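Local coordinates for F420-dependent methylenetetrahydromethanopterin dehydrogenase (Methanopyrus kandleri, PDB 1QV9) that catalyses the reversible, coenzyme F420-dependent reduction of methenyl-tetrahydromethanopterin to methylene-tetrahydromethanopterin in methanogenesis from CO2, at the interface of chains A and B and the interface of chains A and C. Residues are numbered along the deposited sequence; one frame, centred on the assembly and turned at random. Chains: chain A/B/C, F420-dependent methylenetetrahydromethanopterin dehydrogenase.

Contact 1: the interface of chains A and B. Residues chain A 27, 29, 265-268, 273, 282; chain B 128-129, 132.
Two stretches of chain A, the loop carrying A:Arg27 and A:Asp29 and the C-terminal loop with A:His266 and A:Pro268, meet the chain B loop that carries B:Arg129 and B:Leu132. B:Arg129 reaches deep between them. Its CG is anti to the backbone N (chi1 -178°), which sends the chain out toward chain A. Its NE gives a hydrogen bond to the backbone O of A:His266 at 3.0 Å. One face of its guanidinium lies against A:Pro268 CD, offset toward the rim, and A:Arg27 lies on the opposite face. Its NH1 forms a salt bridge to the A:Asp29 carboxylate, OD2, at 3.0 Å, though the N-H points away.

The two guanidiniums are steeply turned, 66° apart. A:Arg27 donates from NH2 to B:Leu132 O at 2.8 Å, in its own plane. Its NE holds A:Asp29 OD2 on the syn side at 3.0 Å, and its NH1 shares A:His266 O at 2.6 Å. A:Asp29 probably offsets the two nearby positive charges. An alanine in place of A:Arg27 would probably leave B:Leu132 O without this donor and the A:Asp29 carboxylate less firmly fixed. The site lies in loops, with the chain B loop running between strand 115-119 and helix 134-150.

Contact 2: the interface of chains A and C. Residues chain A 216, 219, 233, 240; chain C 185, 208, 212.
The guanidinium of C:Arg185 meets the A:Glu219 carboxylate, the C:Glu208 carboxylate and water 1 at its edge, in plane. A:Val216 CG2 and A:Ile233 CG2 approach one and the same face near its rim, A:Val216 CG2 at 3.8 Å from NH1. This is an intersubunit salt bridge in the helical part of an MTD-family dehydrogenase.

C:Arg185 and A:Glu219 reach toward each other tip to tip, their planes 30° apart. NH1 donates to A:Glu219 OE1 at 3.2 Å. That oxygen is met on the syn side but well out of the carboxylate plane. NH2 makes weak bonds to both oxygens, the one to OE2 at 3.1 Å. Water 1 links OE1 to NH1 as well.

On its own side C:Arg185 is fixed by C:Glu208. NE and NH1 both donate to OE2, the NE bond being 2.9 Å. They come from above the same face of that carboxylate. The positive guanidinium lies between two acidic groups and probably eases their repulsion, with A:Glu219 OE1 and C:Glu208 OE2 6.0 Å apart. The C:Glu208 chain is turned about CB–CG (chi2 72°), which swings its carboxylate toward C:Arg185. Its CG then rests on the selenomethionine A:Met240, 3.8 Å from CE.

Contact 3: the interface of chains A and C. Residues chain A 204-205, 208-209, 212, 247; chain C 209, 216, 236, 239-240, 243.
A:Ala205 on helix 197-223 packs tightly against helix 227-257 of chain C. Its CB lies 3.6 Å from CG of the selenomethionine C:Met240 and also 3.6 Å from the backbone O of C:Ser236. The small methyl probably allows the helices to approach closely here. A:Leu247 and C:Lys243 are packed as tightly, sliding past each other with CG to CG at 3.6 Å. C:Met240 runs alongside A:Ile209 in the opposite direction. Its chain bends at chi3 (73°), which brings CE toward A:Glu208, in the twin of the pairing that A:Met240 makes with C:Glu208. C:Val216 also slides past the aliphatic part of A:Glu208 in the opposite direction, CG2 to CG at 3.9 Å.

The packing is looser in other places. A:Met204 CB and C:Ser236 CB are 3.9 Å apart. The two copies of Ile209 meet only through their CD1 tips, at 4.0 Å, where the two-fold relation brings a residue against its own copy. Beyond CE, the amino group of C:Lys243 runs on past the leucine, probably toward solvent. The contact is apolar, as no nitrogen or oxygen of one chain comes within bonding reach of the other. It serves to join chains A and C within the homohexamer by helix packing.

Contact 1: the interface of chains A and B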
loop_
_atom_site.group_PDB
_atom_site.type_symbol
_atom_site.label_atom_id
_atom_site.label_comp_id
_atom_site.label_asym_id
_atom_site.label_seq_id
_atom_site.Cartn_x
_atom_site.Cartn_y
_atom_site.Cartn_z
ATOM N N ARG A 27 22.874 -20.420 -9.457
ATOM C CA ARG A 27 24.016 -20.017 -8.625
ATOM C C ARG A 27 25.343 -20.355 -9.327
ATOM O O ARG A 27 26.403 -20.278 -8.701
ATOM C CB ARG A 27 23.949 -20.716 -7.247
ATOM C CG ARG A 27 22.799 -20.237 -6.321
ATOM C CD ARG A 27 22.676 -21.144 -5.084
ATOM N NE ARG A 27 22.815 -22.509 -5.574
ATOM C CZ ARG A 27 21.830 -23.220 -6.102
ATOM N NH1 ARG A 27 22.095 -24.430 -6.573
ATOM N NH2 ARG A 27 20.573 -22.770 -6.095
ATOM N N ASP A 29 26.659 -23.043 -10.007
ATOM C CA ASP A 29 27.371 -24.175 -9.424
ATOM C C ASP A 29 26.983 -25.523 -10.008
ATOM O O ASP A 29 27.342 -26.562 -9.459
ATOM C CB ASP A 29 27.224 -24.192 -7.887
ATOM C CG ASP A 29 25.785 -24.089 -7.431
ATOM O OD1 ASP A 29 24.900 -24.476 -8.212
ATOM O OD2 ASP A 29 25.538 -23.626 -6.287
ATOM N N PRO A 265 15.533 -25.426 -6.256
ATOM C CA PRO A 265 16.918 -25.173 -6.651
ATOM C C PRO A 265 17.596 -26.394 -7.231
ATOM O O PRO A 265 17.165 -27.532 -6.992
ATOM C CB PRO A 265 17.587 -24.758 -5.347
ATOM C CG PRO A 265 16.870 -25.681 -4.352
ATOM C CD PRO A 265 15.416 -25.610 -4.794
ATOM N N HIS A 266 18.637 -26.145 -8.016
ATOM C CA HIS A 266 19.440 -27.224 -8.587
ATOM C C HIS A 266 20.558 -27.639 -7.631
ATOM O O HIS A 266 21.160 -26.800 -6.977
ATOM C CB HIS A 266 20.099 -26.761 -9.894
ATOM C CG HIS A 266 19.130 -26.528 -11.001
ATOM N ND1 HIS A 266 18.678 -25.265 -11.323
ATOM C CD2 HIS A 266 18.512 -27.381 -11.846
ATOM C CE1 HIS A 266 17.825 -25.351 -12.328
ATOM N NE2 HIS A 266 17.705 -26.624 -12.667
ATOM N N ALA A 267 20.811 -28.948 -7.552
ATOM C CA ALA A 267 21.941 -29.468 -6.767
ATOM C C ALA A 267 23.135 -29.338 -7.736
ATOM O O ALA A 267 22.955 -29.081 -8.924
ATOM C CB ALA A 267 21.717 -30.948 -6.422
ATOM N N PRO A 268 24.374 -29.521 -7.243
ATOM C CA PRO A 268 25.561 -29.415 -8.102
ATOM C C PRO A 268 25.576 -30.402 -9.264
ATOM O O PRO A 268 26.150 -30.122 -10.324
ATOM C CB PRO A 268 26.711 -29.655 -7.128
ATOM C CG PRO A 268 26.180 -29.057 -5.871
ATOM C CD PRO A 268 24.765 -29.587 -5.826
ATOM N N LEU A 273 15.886 -30.020 -6.801
ATOM C CA LEU A 273 15.444 -30.304 -5.449
ATOM C C LEU A 273 14.147 -29.550 -5.184
ATOM O O LEU A 273 13.683 -28.781 -6.030
ATOM C CB LEU A 273 16.519 -29.871 -4.448
ATOM C CG LEU A 273 17.937 -30.398 -4.727
ATOM C CD1 LEU A 273 18.919 -29.859 -3.698
ATOM C CD2 LEU A 273 17.927 -31.932 -4.720
ATOM N N PRO A 282 16.244 -28.262 0.941
ATOM C CA PRO A 282 15.663 -28.729 -0.326
ATOM C C PRO A 282 16.121 -30.184 -0.542
ATOM O O PRO A 282 17.274 -30.530 -0.227
ATOM C CB PRO A 282 16.259 -27.775 -1.370
ATOM C CG PRO A 282 17.570 -27.341 -0.755
ATOM C CD PRO A 282 17.263 -27.221 0.728
ATOM N N ARG B 128 22.512 -18.795 -1.582
ATOM C CA ARG B 128 22.636 -20.052 -0.840
ATOM C C ARG B 128 21.580 -20.976 -1.421
ATOM O O ARG B 128 20.424 -20.570 -1.616
ATOM C CB ARG B 128 22.361 -19.854 0.641
ATOM C CG ARG B 128 23.522 -19.228 1.394
ATOM C CD ARG B 128 24.665 -20.256 1.552
ATOM N NE ARG B 128 25.606 -19.841 2.590
ATOM C CZ ARG B 128 26.587 -20.621 3.035
ATOM N NH1 ARG B 128 27.403 -20.187 3.989
ATOM N NH2 ARG B 128 26.741 -21.832 2.519
ATOM N N ARG B 129 21.942 -22.224 -1.691
ATOM C CA ARG B 129 21.014 -23.200 -2.262
ATOM C C ARG B 129 19.669 -23.382 -1.521
ATOM O O ARG B 129 18.632 -23.663 -2.135
ATOM C CB ARG B 129 21.730 -24.578 -2.418
ATOM C CG ARG B 129 20.872 -25.648 -3.033
ATOM C CD ARG B 129 21.646 -26.956 -3.300
ATOM N NE ARG B 129 22.605 -26.811 -4.393
ATOM C CZ ARG B 129 23.889 -26.496 -4.234
ATOM N NH1 ARG B 129 24.681 -26.375 -5.294
ATOM N NH2 ARG B 129 24.390 -26.322 -3.019
ATOM N N LEU B 132 17.992 -19.553 -2.577
ATOM C CA LEU B 132 17.953 -19.077 -3.963
ATOM C C LEU B 132 17.705 -20.119 -5.042
ATOM O O LEU B 132 18.644 -20.828 -5.454
ATOM C CB LEU B 132 19.245 -18.340 -4.291
ATOM C CG LEU B 132 19.143 -17.526 -5.596
ATOM C CD1 LEU B 132 18.490 -16.188 -5.256
ATOM C CD2 LEU B 132 20.484 -17.345 -6.249
#

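Contact 2: the interface of chains A and C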
loop_
_atom_site.group_PDB
_atom_site.type_symbol
_atom_site.label_atom_id
_atom_site.label_comp_id
_atom_site.label_asym_id
_atom_site.label_seq_id
_atom_site.Cartn_x
_atom_site.Cartn_y
_atom_site.Cartn_z
ATOM N N VAL A 216 -3.021 -3.779 -26.069
ATOM C CA VAL A 216 -2.969 -2.327 -25.907
ATOM C C VAL A 216 -1.716 -1.752 -26.565
ATOM O O VAL A 216 -1.765 -0.724 -27.250
ATOM C CB VAL A 216 -3.043 -1.898 -24.386
ATOM C CG1 VAL A 216 -2.927 -0.347 -24.258
ATOM C CG2 VAL A 216 -4.345 -2.450 -23.786
ATOM N N GLU A 219 -2.169 -1.816 -30.261
ATOM C CA GLU A 219 -3.036 -0.730 -30.729
ATOM C C GLU A 219 -2.280 0.601 -30.768
ATOM O O GLU A 219 -2.378 1.374 -31.722
ATOM C CB GLU A 219 -4.260 -0.578 -29.833
ATOM C CG GLU A 219 -5.158 0.604 -30.217
ATOM C CD GLU A 219 -6.269 0.841 -29.210
ATOM O OE1 GLU A 219 -6.713 -0.136 -28.602
ATOM O OE2 GLU A 219 -6.701 1.997 -29.039
ATOM N N ILE A 233 -2.315 5.752 -24.869
ATOM C CA ILE A 233 -2.578 4.341 -24.991
ATOM C C ILE A 233 -1.359 3.488 -24.590
ATOM O O ILE A 233 -1.518 2.548 -23.776
ATOM C CB ILE A 233 -3.060 3.988 -26.449
ATOM C CG1 ILE A 233 -4.449 4.619 -26.659
ATOM C CG2 ILE A 233 -3.107 2.476 -26.660
ATOM C CD1 ILE A 233 -4.946 4.513 -28.111
HETATM N N MSE A 240 -0.858 -0.998 -16.623
HETATM C CA MSE A 240 -1.462 -2.327 -16.420
HETATM C C MSE A 240 -0.403 -3.309 -15.928
HETATM O O MSE A 240 -0.679 -4.070 -14.984
HETATM C CB MSE A 240 -2.048 -2.843 -17.728
HETATM C CG MSE A 240 -3.236 -2.025 -18.116
HETATM SE SE MSE A 240 -3.805 -2.473 -19.969
HETATM C CE MSE A 240 -4.417 -4.277 -19.630
ATOM N N ARG C 185 -12.497 2.298 -22.613
ATOM C CA ARG C 185 -11.238 2.923 -22.268
ATOM C C ARG C 185 -10.930 4.150 -23.122
ATOM O O ARG C 185 -10.560 5.189 -22.599
ATOM C CB ARG C 185 -10.108 1.906 -22.416
ATOM C CG ARG C 185 -8.712 2.501 -22.203
ATOM C CD ARG C 185 -7.802 2.346 -23.400
ATOM N NE ARG C 185 -7.713 0.970 -23.885
ATOM C CZ ARG C 185 -7.298 0.648 -25.105
ATOM N NH1 ARG C 185 -7.243 -0.621 -25.481
ATOM N NH2 ARG C 185 -6.956 1.610 -25.956
ATOM N N GLU C 208 -9.606 -0.647 -19.080
ATOM C CA GLU C 208 -9.228 -1.763 -19.931
ATOM C C GLU C 208 -9.323 -3.058 -19.105
ATOM O O GLU C 208 -9.900 -4.057 -19.533
ATOM C CB GLU C 208 -7.812 -1.575 -20.486
ATOM C CG GLU C 208 -7.348 -2.704 -21.380
ATOM C CD GLU C 208 -8.048 -2.719 -22.730
ATOM O OE1 GLU C 208 -8.015 -3.783 -23.382
ATOM O OE2 GLU C 208 -8.607 -1.660 -23.105
ATOM N N ASN C 212 -11.867 -6.274 -19.628
ATOM C CA ASN C 212 -11.324 -7.614 -19.802
ATOM C C ASN C 212 -11.872 -8.622 -18.787
ATOM O O ASN C 212 -11.832 -9.846 -19.003
ATOM C CB ASN C 212 -9.773 -7.560 -19.733
ATOM C CG ASN C 212 -9.150 -6.673 -20.827
ATOM O OD1 ASN C 212 -9.706 -6.510 -21.915
ATOM N ND2 ASN C 212 -7.991 -6.114 -20.538
HETATM O O HOH W 1 -6.433 -2.581 -27.692
#

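Contact 3: the interface of chains A and C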
loop_
_atom_site.group_PDB
_atom_site.type_symbol
_atom_site.label_atom_id
_atom_site.label_comp_id
_atom_site.label_asym_id
_atom_site.label_seq_id
_atom_site.Cartn_x
_atom_site.Cartn_y
_atom_site.Cartn_z
HETATM N N MSE A 204 -3.156 -15.844 -11.450
HETATM C CA MSE A 204 -3.897 -15.972 -12.697
HETATM C C MSE A 204 -4.353 -14.597 -13.151
HETATM O O MSE A 204 -4.216 -14.282 -14.329
HETATM C CB MSE A 204 -5.103 -16.894 -12.504
HETATM C CG MSE A 204 -4.630 -18.333 -12.260
HETATM SE SE MSE A 204 -6.140 -19.504 -11.763
HETATM C CE MSE A 204 -7.297 -19.036 -13.173
ATOM N N ALA A 205 -4.890 -13.784 -12.240
ATOM C CA ALA A 205 -5.285 -12.418 -12.609
ATOM C C ALA A 205 -4.059 -11.666 -13.160
ATOM O O ALA A 205 -4.153 -10.902 -14.109
ATOM C CB ALA A 205 -5.837 -11.665 -11.415
ATOM N N GLU A 208 -3.426 -12.804 -16.707
ATOM C CA GLU A 208 -4.472 -12.375 -17.636
ATOM C C GLU A 208 -4.199 -10.924 -17.990
ATOM O O GLU A 208 -4.230 -10.542 -19.178
ATOM C CB GLU A 208 -5.866 -12.530 -17.015
ATOM C CG GLU A 208 -6.956 -12.039 -17.985
ATOM C CD GLU A 208 -7.165 -12.982 -19.145
ATOM O OE1 GLU A 208 -7.733 -12.512 -20.170
ATOM O OE2 GLU A 208 -6.752 -14.167 -19.060
ATOM N N ILE A 209 -3.911 -10.081 -16.990
ATOM C CA ILE A 209 -3.646 -8.675 -17.280
ATOM C C ILE A 209 -2.405 -8.525 -18.170
ATOM O O ILE A 209 -2.384 -7.722 -19.098
ATOM C CB ILE A 209 -3.476 -7.869 -15.955
ATOM C CG1 ILE A 209 -4.800 -7.861 -15.195
ATOM C CG2 ILE A 209 -2.892 -6.462 -16.253
ATOM C CD1 ILE A 209 -4.736 -7.210 -13.803
ATOM N N ASN A 212 -3.216 -9.290 -21.648
ATOM C CA ASN A 212 -4.021 -8.184 -22.225
ATOM C C ASN A 212 -3.219 -6.934 -22.574
ATOM O O ASN A 212 -3.618 -6.121 -23.411
ATOM C CB ASN A 212 -5.173 -7.802 -21.294
ATOM C CG ASN A 212 -6.171 -8.967 -21.046
ATOM O OD1 ASN A 212 -6.333 -9.871 -21.874
ATOM N ND2 ASN A 212 -6.834 -8.922 -19.911
ATOM N N LEU A 247 0.022 -7.736 -8.269
ATOM C CA LEU A 247 -0.761 -8.935 -7.978
ATOM C C LEU A 247 0.160 -10.115 -7.747
ATOM O O LEU A 247 -0.097 -10.918 -6.842
ATOM C CB LEU A 247 -1.705 -9.264 -9.160
ATOM C CG LEU A 247 -3.062 -8.579 -9.147
ATOM C CD1 LEU A 247 -3.664 -8.693 -10.557
ATOM C CD2 LEU A 247 -3.992 -9.246 -8.133
ATOM N N ILE C 209 -8.769 -3.046 -17.884
ATOM C CA ILE C 209 -8.874 -4.241 -17.058
ATOM C C ILE C 209 -10.338 -4.622 -16.768
ATOM O O ILE C 209 -10.718 -5.794 -16.821
ATOM C CB ILE C 209 -8.099 -4.022 -15.725
ATOM C CG1 ILE C 209 -6.615 -3.888 -16.048
ATOM C CG2 ILE C 209 -8.370 -5.158 -14.751
ATOM C CD1 ILE C 209 -5.777 -3.442 -14.807
ATOM N N VAL C 216 -13.298 -13.142 -18.778
ATOM C CA VAL C 216 -12.931 -14.138 -17.791
ATOM C C VAL C 216 -14.179 -14.703 -17.105
ATOM O O VAL C 216 -14.314 -15.910 -16.954
ATOM C CB VAL C 216 -11.940 -13.519 -16.763
ATOM C CG1 VAL C 216 -11.520 -14.567 -15.759
ATOM C CG2 VAL C 216 -10.728 -12.969 -17.504
ATOM N N SER C 236 -10.527 -15.177 -10.261
ATOM C CA SER C 236 -9.433 -14.360 -10.805
ATOM C C SER C 236 -10.054 -13.112 -11.476
ATOM O O SER C 236 -9.461 -12.043 -11.505
ATOM C CB SER C 236 -8.562 -15.166 -11.803
ATOM O OG SER C 236 -9.207 -15.395 -13.067
ATOM N N GLU C 239 -10.419 -10.685 -8.647
ATOM C CA GLU C 239 -9.145 -10.093 -8.224
ATOM C C GLU C 239 -8.738 -9.013 -9.242
ATOM O O GLU C 239 -8.149 -7.999 -8.858
ATOM C CB GLU C 239 -8.038 -11.154 -8.139
ATOM C CG GLU C 239 -8.244 -12.225 -7.055
ATOM C CD GLU C 239 -8.102 -11.726 -5.642
ATOM O OE1 GLU C 239 -8.617 -12.416 -4.726
ATOM O OE2 GLU C 239 -7.485 -10.665 -5.445
HETATM N N MSE C 240 -9.019 -9.224 -10.531
HETATM C CA MSE C 240 -8.715 -8.204 -11.527
HETATM C C MSE C 240 -9.532 -6.922 -11.261
HETATM O O MSE C 240 -8.994 -5.821 -11.313
HETATM C CB MSE C 240 -9.073 -8.726 -12.917
HETATM C CG MSE C 240 -8.122 -9.727 -13.483
HETATM SE SE MSE C 240 -8.949 -10.679 -15.014
HETATM C CE MSE C 240 -8.939 -9.374 -16.329
ATOM N N LYS C 243 -8.079 -4.770 -8.524
ATOM C CA LYS C 243 -6.932 -3.967 -8.933
ATOM C C LYS C 243 -7.359 -2.811 -9.853
ATOM O O LYS C 243 -6.743 -1.744 -9.849
ATOM C CB LYS C 243 -5.851 -4.820 -9.602
ATOM C CG LYS C 243 -5.175 -5.763 -8.592
ATOM C CD LYS C 243 -4.582 -4.957 -7.420
ATOM C CE LYS C 243 -4.037 -5.858 -6.316
ATOM N NZ LYS C 243 -3.652 -5.016 -5.129
#

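Contacts 2 and 3 belong to one interface, their C-alpha centres about 13 Å apart, and both use helices 197-223 and 227-257. Glu208, Asn212, Val216 and Met240 occur in both with the chains exchanged, so the polar and apolar patches adjoin around the two-fold axis. The C-alpha centre of contact 1 lies about 40 Å from that of contact 2 and about 32 Å from that of contact 3. It is built from loops and shares no residue with them. Chain A thus binds two neighbours through separate surfaces, one of loops and one of helices. This fits a hexamer built as a trimer of dimers.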